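PDB 3GP4: transcriptional regulator, MerR family from Listeria monocytogenes str. 4b F2365, which probably binds promoter DNA as a dimer and regulates transcription. Local coordinates for residues P120-E123 with E124-F128; F72-G75 with E76-L79; N4-E7 with A8-S12. All coordinates share one frame; numbering follows the deposited sequence. Where two conformers were deposited one is given.

Contact 1 (P120-E123 with E124-F128); sequences PAQE and ELKDF
The carbonyl oxygen Gln-122 O takes two hydrogen bonds from Lys-126, one from the backbone N at 3.1 Å and one from the ammonium NZ at 2.8 Å. The first is the ordinary i to i+4 bond of the helix; the second is made by a lysine that folds back along its own helix. Lys-126 CG lies beside the backbone N (chi1 -47°), and further bends at chi2, chi3 and chi4 curl the chain over Gln-122 O, which CG itself approaches to 3.1 Å. The ammonium group approaches well off the C=O axis, with a C=O...NZ angle of 131°, and tilted from the carbonyl plane, whereas the backbone N-H comes in at 155°. In one of its two conformers Gln-122, bent at chi2, crosses the lysine chain at a slant and brings OE1 to 3.4 Å from Lys-126 NZ, a weak and doubtful bond. Elsewhere the turn is held by backbone bonds, among them Glu-124 N to Pro-120 O at 2.8 Å. The aliphatic part of Glu-124 runs back over that same carbonyl, its CG 2.9 Å from Pro-120 O. All this lies near the C-terminal end of the long helix 79-130, which, as in other MerR-family proteins, probably pairs with its counterpart in a dimer. An ammonium and a backbone N-H sharing Gln-122 O would probably polarise that peptide carbonyl.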
ATOM      1  N   PRO A 120      -3.705 -21.276 -23.903  1.00 34.12           N
ATOM      2  CA  PRO A 120      -3.419 -22.503 -24.673  1.00 34.17           C
ATOM      3  C   PRO A 120      -4.675 -23.079 -25.341  1.00 34.35           C
ATOM      4  O   PRO A 120      -4.584 -23.620 -26.457  1.00 34.47           O
ATOM      5  CB  PRO A 120      -2.863 -23.472 -23.606  1.00 34.93           C
ATOM      6  CG  PRO A 120      -2.428 -22.576 -22.500  1.00 34.79           C
ATOM      7  CD  PRO A 120      -3.447 -21.496 -22.471  1.00 32.52           C
ATOM      8  N   ALA A 121      -5.837 -22.950 -24.696  1.00 33.83           N
ATOM      9  CA  ALA A 121      -7.092 -23.331 -25.345  1.00 31.93           C
ATOM     10  C   ALA A 121      -7.288 -22.595 -26.692  1.00 32.06           C
ATOM     11  O   ALA A 121      -7.622 -23.212 -27.706  1.00 31.39           O
ATOM     12  CB  ALA A 121      -8.286 -23.099 -24.418  1.00 31.98           C
ATOM     13  N   GLN A 122      -7.095 -21.281 -26.692  0.50 31.55           N
ATOM     14  CA  GLN A 122      -7.176 -20.498 -27.932  0.50 32.35           C
ATOM     15  C   GLN A 122      -6.148 -20.972 -28.965  0.50 32.42           C
ATOM     16  O   GLN A 122      -6.464 -21.137 -30.143  0.50 32.30           O
ATOM     17  CB  GLN A 122      -6.961 -19.010 -27.623  0.50 32.56           C
ATOM     18  CG  GLN A 122      -7.267 -18.097 -28.777  0.50 33.42           C
ATOM     19  CD  GLN A 122      -8.707 -17.656 -28.777  0.50 35.13           C
ATOM     20  OE1 GLN A 122      -9.622 -18.470 -28.880  0.50 34.05           O
ATOM     21  NE2 GLN A 122      -8.919 -16.352 -28.645  0.50 36.61           N
ATOM     22  N   GLU A 123      -4.921 -21.207 -28.509  1.00 32.37           N
ATOM     23  CA  GLU A 123      -3.833 -21.688 -29.377  1.00 34.43           C
ATOM     24  C   GLU A 123      -4.111 -23.062 -30.020  1.00 34.88           C
ATOM     25  O   GLU A 123      -3.899 -23.258 -31.217  1.00 34.59           O
ATOM     26  CB  GLU A 123      -2.512 -21.693 -28.584  1.00 35.69           C
ATOM     27  CG  GLU A 123      -1.967 -20.262 -28.445  1.00 38.14           C
ATOM     28  CD  GLU A 123      -0.781 -20.147 -27.511  1.00 43.11           C
ATOM     29  OE1 GLU A 123      -0.575 -21.054 -26.676  1.00 43.35           O
ATOM     30  OE2 GLU A 123      -0.056 -19.129 -27.602  1.00 46.80           O
ATOM     31  N   GLU A 124      -4.607 -23.988 -29.215  1.00 35.96           N
ATOM     32  CA  GLU A 124      -5.047 -25.308 -29.697  1.00 36.66           C
ATOM     33  C   GLU A 124      -6.128 -25.233 -30.805  1.00 36.34           C
ATOM     34  O   GLU A 124      -6.034 -25.928 -31.825  1.00 35.07           O
ATOM     35  CB  GLU A 124      -5.457 -26.168 -28.499  1.00 37.35           C
ATOM     36  CG  GLU A 124      -4.256 -26.320 -27.534  1.00 38.87           C
ATOM     37  CD  GLU A 124      -4.575 -26.848 -26.147  1.00 40.10           C
ATOM     38  OE1 GLU A 124      -5.751 -26.931 -25.743  1.00 44.71           O
ATOM     39  OE2 GLU A 124      -3.605 -27.185 -25.446  1.00 43.27           O
ATOM     40  N   LEU A 125      -7.119 -24.361 -30.630  1.00 36.41           N
ATOM     41  CA  LEU A 125      -8.137 -24.137 -31.652  1.00 37.17           C
ATOM     42  C   LEU A 125      -7.541 -23.581 -32.958  1.00 38.66           C
ATOM     43  O   LEU A 125      -7.933 -24.026 -34.044  1.00 38.15           O
ATOM     44  CB  LEU A 125      -9.269 -23.236 -31.144  1.00 37.08           C
ATOM     45  CG  LEU A 125     -10.550 -23.159 -32.006  1.00 37.74           C
ATOM     46  CD1 LEU A 125     -11.065 -24.553 -32.387  1.00 38.29           C
ATOM     47  CD2 LEU A 125     -11.671 -22.340 -31.354  1.00 39.70           C
ATOM     48  N   LYS A 126      -6.576 -22.652 -32.861  1.00 39.62           N
ATOM     49  CA  LYS A 126      -5.935 -22.084 -34.059  1.00 41.20           C
ATOM     50  C   LYS A 126      -5.179 -23.169 -34.820  1.00 43.01           C
ATOM     51  O   LYS A 126      -5.186 -23.187 -36.052  1.00 44.55           O
ATOM     52  CB  LYS A 126      -4.985 -20.910 -33.718  1.00 41.82           C
ATOM     53  CG  LYS A 126      -5.530 -19.825 -32.742  1.00 41.27           C
ATOM     54  CD  LYS A 126      -6.528 -18.817 -33.335  1.00 42.16           C
ATOM     55  CE  LYS A 126      -8.011 -19.222 -33.144  1.00 43.35           C
ATOM     56  NZ  LYS A 126      -8.317 -19.773 -31.780  1.00 38.23           N
ATOM     57  N   ASP A 127      -4.525 -24.070 -34.087  1.00 44.35           N
ATOM     58  CA  ASP A 127      -3.816 -25.195 -34.700  1.00 46.02           C
ATOM     59  C   ASP A 127      -4.749 -26.200 -35.367  1.00 47.03           C
ATOM     60  O   ASP A 127      -4.494 -26.659 -36.495  1.00 46.45           O
ATOM     61  CB  ASP A 127      -2.946 -25.893 -33.676  1.00 46.04           C
ATOM     62  CG  ASP A 127      -1.780 -25.052 -33.269  1.00 47.63           C
ATOM     63  OD1 ASP A 127      -1.619 -23.954 -33.851  1.00 48.89           O
ATOM     64  OD2 ASP A 127      -1.028 -25.475 -32.370  1.00 49.79           O
ATOM     65  N   PHE A 128      -5.827 -26.534 -34.663  1.00 47.50           N
ATOM     66  CA  PHE A 128      -6.823 -27.432 -35.199  1.00 49.06           C
ATOM     67  C   PHE A 128      -7.269 -26.901 -36.558  1.00 50.26           C
ATOM     68  O   PHE A 128      -7.359 -27.656 -37.529  1.00 50.32           O
ATOM     69  CB  PHE A 128      -8.018 -27.537 -34.245  1.00 49.04           C
ATOM     70  CG  PHE A 128      -9.130 -28.403 -34.765  1.00 48.09           C
ATOM     71  CD1 PHE A 128      -9.216 -29.737 -34.396  1.00 48.95           C
ATOM     72  CD2 PHE A 128     -10.077 -27.891 -35.638  1.00 48.06           C
ATOM     73  CE1 PHE A 128     -10.247 -30.551 -34.884  1.00 48.89           C
ATOM     74  CE2 PHE A 128     -11.107 -28.702 -36.138  1.00 48.69           C
ATOM     75  CZ  PHE A 128     -11.194 -30.026 -35.755  1.00 46.14           C
TER

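Contact 2 (F72-G75 with E76-L79); sequences FREG and EHTL
The NE2-CE1 edge of the His-77 ring lies against the aliphatic part of Glu-74, with NE2 3.4 Å from Glu-74 CG and CE1 3.6 Å from the same carbon. The two side chains pass at a slant, their carboxylate and ring planes 52° apart. His-77 is swung back by its first torsion, which sets CG between the backbone N and the carbonyl carbon (chi1 62°) and turns the NE2 edge of the ring to the end of helix 62-74. There Glu-74 O lies near the ring plane and accepts a weak hydrogen bond from NE2 at 3.2 Å. The methyl CG2 of Thr-78 sits over one face of the ring, offset toward the rim, and also meets Glu-74 CB at 3.8 Å. Chain direction changes at Gly-75, the first residue to leave the helix; its backbone angles, with a positive phi of 118°, are ones that suit glycine. A short 3-10 segment, 76-78, then leads into helix 79-130, so that the turn joins helix 62-74, the last helix of what is probably the MerR-family DNA-binding region, to the long helix. Gly-75 O accepts from Thr-78 N at 3.1 Å. Thr-78 OG1 lies 2.8 Å from Gly-75 O and near Leu-71 O, and which of the two takes its proton is left open; this buried hydroxyl accepts from Arg-82 NE, linking the end of one helix to the start of the next. On the flanks of the turn, the Phe-72 ring meets that of Trp-48, and Leu-79 packs on Tyr-114 of the second subunit.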
ATOM      1  N   PHE A  72      10.039   9.902  22.832  1.00 29.34           N
ATOM      2  CA  PHE A  72      11.492   9.950  22.729  1.00 31.77           C
ATOM      3  C   PHE A  72      12.086  11.227  23.342  1.00 32.37           C
ATOM      4  O   PHE A  72      13.049  11.164  24.136  1.00 32.06           O
ATOM      5  CB  PHE A  72      11.925   9.762  21.259  1.00 31.95           C
ATOM      6  CG  PHE A  72      13.395  10.033  21.016  1.00 34.75           C
ATOM      7  CD1 PHE A  72      14.347   9.077  21.339  1.00 34.45           C
ATOM      8  CD2 PHE A  72      13.815  11.247  20.481  1.00 36.64           C
ATOM      9  CE1 PHE A  72      15.705   9.323  21.131  1.00 37.96           C
ATOM     10  CE2 PHE A  72      15.169  11.502  20.249  1.00 38.67           C
ATOM     11  CZ  PHE A  72      16.112  10.528  20.573  1.00 36.89           C
ATOM     12  N   ARG A  73      11.499  12.374  23.032  1.00 33.47           N
ATOM     13  CA  ARG A  73      12.023  13.634  23.546  1.00 35.55           C
ATOM     14  C   ARG A  73      11.824  13.789  25.061  1.00 36.01           C
ATOM     15  O   ARG A  73      12.647  14.411  25.743  1.00 36.06           O
ATOM     16  CB  ARG A  73      11.502  14.829  22.733  1.00 35.75           C
ATOM     17  CG  ARG A  73      12.170  14.861  21.323  1.00 37.66           C
ATOM     18  CD  ARG A  73      12.011  16.187  20.588  1.00 41.75           C
ATOM     19  NE  ARG A  73      12.538  17.309  21.363  1.00 45.91           N
ATOM     20  CZ  ARG A  73      11.997  18.523  21.396  1.00 47.20           C
ATOM     21  NH1 ARG A  73      10.918  18.800  20.676  1.00 49.86           N
ATOM     22  NH2 ARG A  73      12.539  19.472  22.152  1.00 48.95           N
ATOM     23  N   GLU A  74      10.755  13.198  25.577  1.00 36.11           N
ATOM     24  CA  GLU A  74      10.444  13.224  27.016  1.00 37.76           C
ATOM     25  C   GLU A  74      11.455  12.469  27.887  1.00 37.25           C
ATOM     26  O   GLU A  74      11.623  12.782  29.076  1.00 38.52           O
ATOM     27  CB  GLU A  74       9.067  12.620  27.241  1.00 37.64           C
ATOM     28  CG  GLU A  74       8.367  13.158  28.431  1.00 43.12           C
ATOM     29  CD  GLU A  74       7.727  14.484  28.127  1.00 47.27           C
ATOM     30  OE1 GLU A  74       6.791  14.489  27.299  1.00 48.74           O
ATOM     31  OE2 GLU A  74       8.175  15.503  28.692  1.00 47.84           O
ATOM     32  N   GLY A  75      12.094  11.458  27.320  1.00 35.78           N
ATOM     33  CA  GLY A  75      13.161  10.774  28.025  1.00 34.88           C
ATOM     34  C   GLY A  75      12.981   9.302  28.348  1.00 33.35           C
ATOM     35  O   GLY A  75      12.027   8.628  27.933  1.00 30.41           O
ATOM     36  N   GLU A  76      13.914   8.824  29.156  1.00 31.98           N
ATOM     37  CA  GLU A  76      14.111   7.420  29.421  1.00 31.52           C
ATOM     38  C   GLU A  76      12.857   6.748  30.007  1.00 29.90           C
ATOM     39  O   GLU A  76      12.614   5.570  29.798  1.00 30.05           O
ATOM     40  CB  GLU A  76      15.246   7.374  30.436  1.00 33.19           C
ATOM     41  CG  GLU A  76      15.950   6.114  30.598  1.00 34.81           C
ATOM     42  CD  GLU A  76      16.974   6.267  31.701  1.00 36.15           C
ATOM     43  OE1 GLU A  76      16.627   5.978  32.877  1.00 38.41           O
ATOM     44  OE2 GLU A  76      18.095   6.717  31.394  1.00 37.32           O
ATOM     45  N   HIS A  77      12.076   7.495  30.770  1.00 29.11           N
ATOM     46  CA  HIS A  77      10.906   6.941  31.447  1.00 29.04           C
ATOM     47  C   HIS A  77       9.785   6.506  30.481  1.00 27.91           C
ATOM     48  O   HIS A  77       8.800   5.963  30.914  1.00 28.74           O
ATOM     49  CB  HIS A  77      10.335   7.950  32.450  1.00 29.29           C
ATOM     50  CG  HIS A  77       9.841   9.226  31.830  1.00 29.43           C
ATOM     51  ND1 HIS A  77       8.503   9.508  31.674  1.00 33.21           N
ATOM     52  CD2 HIS A  77      10.509  10.291  31.326  1.00 29.80           C
ATOM     53  CE1 HIS A  77       8.365  10.702  31.119  1.00 31.27           C
ATOM     54  NE2 HIS A  77       9.569  11.187  30.885  1.00 33.91           N
ATOM     55  N   THR A  78       9.966   6.759  29.192  1.00 28.34           N
ATOM     56  CA  THR A  78       8.896   6.486  28.206  1.00 27.67           C
ATOM     57  C   THR A  78       9.253   5.272  27.349  1.00 27.68           C
ATOM     58  O   THR A  78       8.523   4.939  26.400  1.00 27.13           O
ATOM     59  CB  THR A  78       8.637   7.668  27.267  1.00 28.14           C
ATOM     60  OG1 THR A  78       9.798   7.907  26.448  1.00 28.82           O
ATOM     61  CG2 THR A  78       8.185   8.964  28.037  1.00 25.44           C
ATOM     62  N   LEU A  79      10.361   4.609  27.674  1.00 26.76           N
ATOM     63  CA  LEU A  79      10.837   3.480  26.872  1.00 27.70           C
ATOM     64  C   LEU A  79       9.786   2.377  26.654  1.00 28.43           C
ATOM     65  O   LEU A  79       9.575   1.935  25.525  1.00 28.46           O
ATOM     66  CB  LEU A  79      12.100   2.900  27.487  1.00 26.64           C
ATOM     67  CG  LEU A  79      13.385   3.666  27.240  1.00 25.32           C
ATOM     68  CD1 LEU A  79      14.451   3.227  28.248  1.00 29.16           C
ATOM     69  CD2 LEU A  79      13.927   3.522  25.798  1.00 24.34           C
TER

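Contact 3 (N4-E7 with A8-S12); sequences NIKE and ASEKS
Lys-6 and Glu-10 run side by side in the same direction: the lysine chain leaves with CG opposite the backbone N (chi1 -168°) and stays extended until a bend at chi4 turns its ammonium toward the carboxylate, while Glu-10, bent at chi2, brings OE2 alongside. Lys-6 NZ and Glu-10 OE2 form a salt bridge one turn apart, although at 3.3 Å its hydrogen bond is weak. At the start of the helix the grip is reciprocal. Asn-4 OD1 accepts from Glu-7 N at 2.8 Å, the donor lying almost in line with the side-chain carbonyl, while Glu-7 OE1 receives Asn-4 N at 2.9 Å on the lone pair facing away from OE2. These two bonds make a capping box, with Asn-4 as N-cap of helix 5-12, the first helix of the helix-turn-helix region of this MerR-family protein. Asn-4 O meanwhile accepts from Ala-8 N at 2.8 Å, and Ala-8 CB rests 3.4 Å from that oxygen. On the side facing the rest of the domain, Ala-8 touches Phe-41 and Leu-46, and Ile-5 meets Ala-16 and Arg-20 of helix 16-25. Near the other end, Ala-8 O takes two bonds from Ser-12, from OG at 2.6 Å and from N at 2.9 Å, the donors arriving from opposite faces of the carbonyl plane. Ser-9 OG instead hydrogen-bonds to Val-14 O in the turn leading to helix 16-25.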
ATOM      1  N   ASN A   4      24.140  21.070   5.340  1.00 31.05           N
ATOM      2  CA  ASN A   4      23.011  21.965   5.156  1.00 30.76           C
ATOM      3  C   ASN A   4      21.799  21.206   4.605  1.00 30.52           C
ATOM      4  O   ASN A   4      21.884  19.984   4.353  1.00 29.69           O
ATOM      5  CB  ASN A   4      23.346  23.197   4.304  1.00 31.37           C
ATOM      6  CG  ASN A   4      23.785  22.851   2.873  1.00 33.57           C
ATOM      7  OD1 ASN A   4      23.268  21.923   2.230  1.00 34.89           O
ATOM      8  ND2 ASN A   4      24.727  23.639   2.357  1.00 34.24           N
ATOM      9  N   ILE A   5      20.693  21.932   4.426  1.00 30.46           N
ATOM     10  CA  ILE A   5      19.433  21.293   4.031  1.00 30.93           C
ATOM     11  C   ILE A   5      19.500  20.684   2.628  1.00 31.14           C
ATOM     12  O   ILE A   5      19.011  19.578   2.412  1.00 29.89           O
ATOM     13  CB  ILE A   5      18.171  22.191   4.298  1.00 30.62           C
ATOM     14  CG1 ILE A   5      16.892  21.324   4.286  1.00 29.48           C
ATOM     15  CG2 ILE A   5      18.126  23.455   3.420  1.00 31.86           C
ATOM     16  CD1 ILE A   5      15.673  22.027   4.842  1.00 29.83           C
ATOM     17  N   LYS A   6      20.164  21.376   1.702  1.00 31.72           N
ATOM     18  CA  LYS A   6      20.386  20.831   0.361  1.00 32.44           C
ATOM     19  C   LYS A   6      21.162  19.513   0.406  1.00 32.24           C
ATOM     20  O   LYS A   6      20.791  18.539  -0.264  1.00 31.57           O
ATOM     21  CB  LYS A   6      21.121  21.840  -0.513  1.00 32.87           C
ATOM     22  CG  LYS A   6      21.130  21.483  -2.001  1.00 36.44           C
ATOM     23  CD  LYS A   6      21.836  22.595  -2.795  1.00 38.26           C
ATOM     24  CE  LYS A   6      21.599  22.441  -4.283  1.00 44.22           C
ATOM     25  NZ  LYS A   6      22.331  21.243  -4.750  1.00 44.88           N
ATOM     26  N   GLU A   7      22.238  19.484   1.195  1.00 32.26           N
ATOM     27  CA  GLU A   7      22.997  18.267   1.394  1.00 32.83           C
ATOM     28  C   GLU A   7      22.154  17.170   2.057  1.00 32.58           C
ATOM     29  O   GLU A   7      22.171  16.014   1.616  1.00 32.02           O
ATOM     30  CB  GLU A   7      24.258  18.546   2.206  1.00 33.52           C
ATOM     31  CG  GLU A   7      25.212  19.485   1.478  1.00 36.74           C
ATOM     32  CD  GLU A   7      26.418  19.834   2.302  1.00 41.09           C
ATOM     33  OE1 GLU A   7      26.244  20.193   3.502  1.00 42.04           O
ATOM     34  OE2 GLU A   7      27.543  19.751   1.740  1.00 42.85           O
ATOM     35  N   ALA A   8      21.438  17.536   3.120  1.00 32.11           N
ATOM     36  CA  ALA A   8      20.599  16.597   3.829  1.00 32.19           C
ATOM     37  C   ALA A   8      19.478  16.011   2.933  1.00 32.69           C
ATOM     38  O   ALA A   8      19.206  14.832   3.015  1.00 32.75           O
ATOM     39  CB  ALA A   8      20.016  17.242   5.097  1.00 31.77           C
ATOM     40  N   SER A   9      18.867  16.842   2.088  1.00 33.80           N
ATOM     41  CA  SER A   9      17.867  16.403   1.113  1.00 35.02           C
ATOM     42  C   SER A   9      18.448  15.375   0.118  1.00 36.19           C
ATOM     43  O   SER A   9      17.847  14.318  -0.121  1.00 35.92           O
ATOM     44  CB  SER A   9      17.273  17.616   0.386  1.00 35.71           C
ATOM     45  OG  SER A   9      16.475  17.241  -0.729  1.00 34.93           O
ATOM     46  N   GLU A  10      19.623  15.684  -0.434  1.00 36.34           N
ATOM     47  CA  GLU A  10      20.316  14.784  -1.372  1.00 37.91           C
ATOM     48  C   GLU A  10      20.676  13.448  -0.747  1.00 37.69           C
ATOM     49  O   GLU A  10      20.450  12.399  -1.338  1.00 37.31           O
ATOM     50  CB  GLU A  10      21.566  15.471  -1.940  1.00 38.46           C
ATOM     51  CG  GLU A  10      21.391  15.949  -3.386  1.00 43.38           C
ATOM     52  CD  GLU A  10      21.955  17.355  -3.673  1.00 47.34           C
ATOM     53  OE1 GLU A  10      22.982  17.780  -3.077  1.00 49.79           O
ATOM     54  OE2 GLU A  10      21.354  18.048  -4.524  1.00 49.76           O
ATOM     55  N   LYS A  11      21.231  13.498   0.461  1.00 38.02           N
ATOM     56  CA  LYS A  11      21.686  12.314   1.171  1.00 38.46           C
ATOM     57  C   LYS A  11      20.518  11.440   1.655  1.00 38.11           C
ATOM     58  O   LYS A  11      20.617  10.206   1.708  1.00 38.30           O
ATOM     59  CB  LYS A  11      22.551  12.763   2.345  1.00 38.67           C
ATOM     60  CG  LYS A  11      23.891  12.078   2.452  1.00 41.32           C
ATOM     61  CD  LYS A  11      23.796  10.933   3.442  1.00 42.19           C
ATOM     62  CE  LYS A  11      24.780  11.176   4.570  1.00 46.45           C
ATOM     63  NZ  LYS A  11      24.707  12.615   5.058  1.00 45.95           N
ATOM     64  N   SER A  12      19.409  12.082   1.996  1.00 37.61           N
ATOM     65  CA  SER A  12      18.254  11.385   2.540  1.00 37.42           C
ATOM     66  C   SER A  12      17.228  10.926   1.488  1.00 37.21           C
ATOM     67  O   SER A  12      16.368  10.084   1.779  1.00 38.31           O
ATOM     68  CB  SER A  12      17.559  12.272   3.584  1.00 36.58           C
ATOM     69  OG  SER A  12      17.001  13.429   2.982  1.00 35.51           O
TER

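Overall arrangement
Contacts 1 and 3 are surface contacts within single helices, whereas contact 2 is partly buried and joins two helices. In contact 1 a lysine turns to an uncharged carbonyl oxygen; in contact 3 the lysine meets a carboxylate, and side chains finish the helix start. Contact 2 has a glycine at its bend and a buried threonine hydroxyl between the helices. Contacts 2 and 3 have centres about 28 Å apart, while contact 1 has its centre about 68 Å from that of contact 2, on the opposite side of the chain's centre. In the dimer that distance is bridged between subunits: Gln-122 of contact 1 packs on Glu-76, a contact 2 residue, of the second subunit.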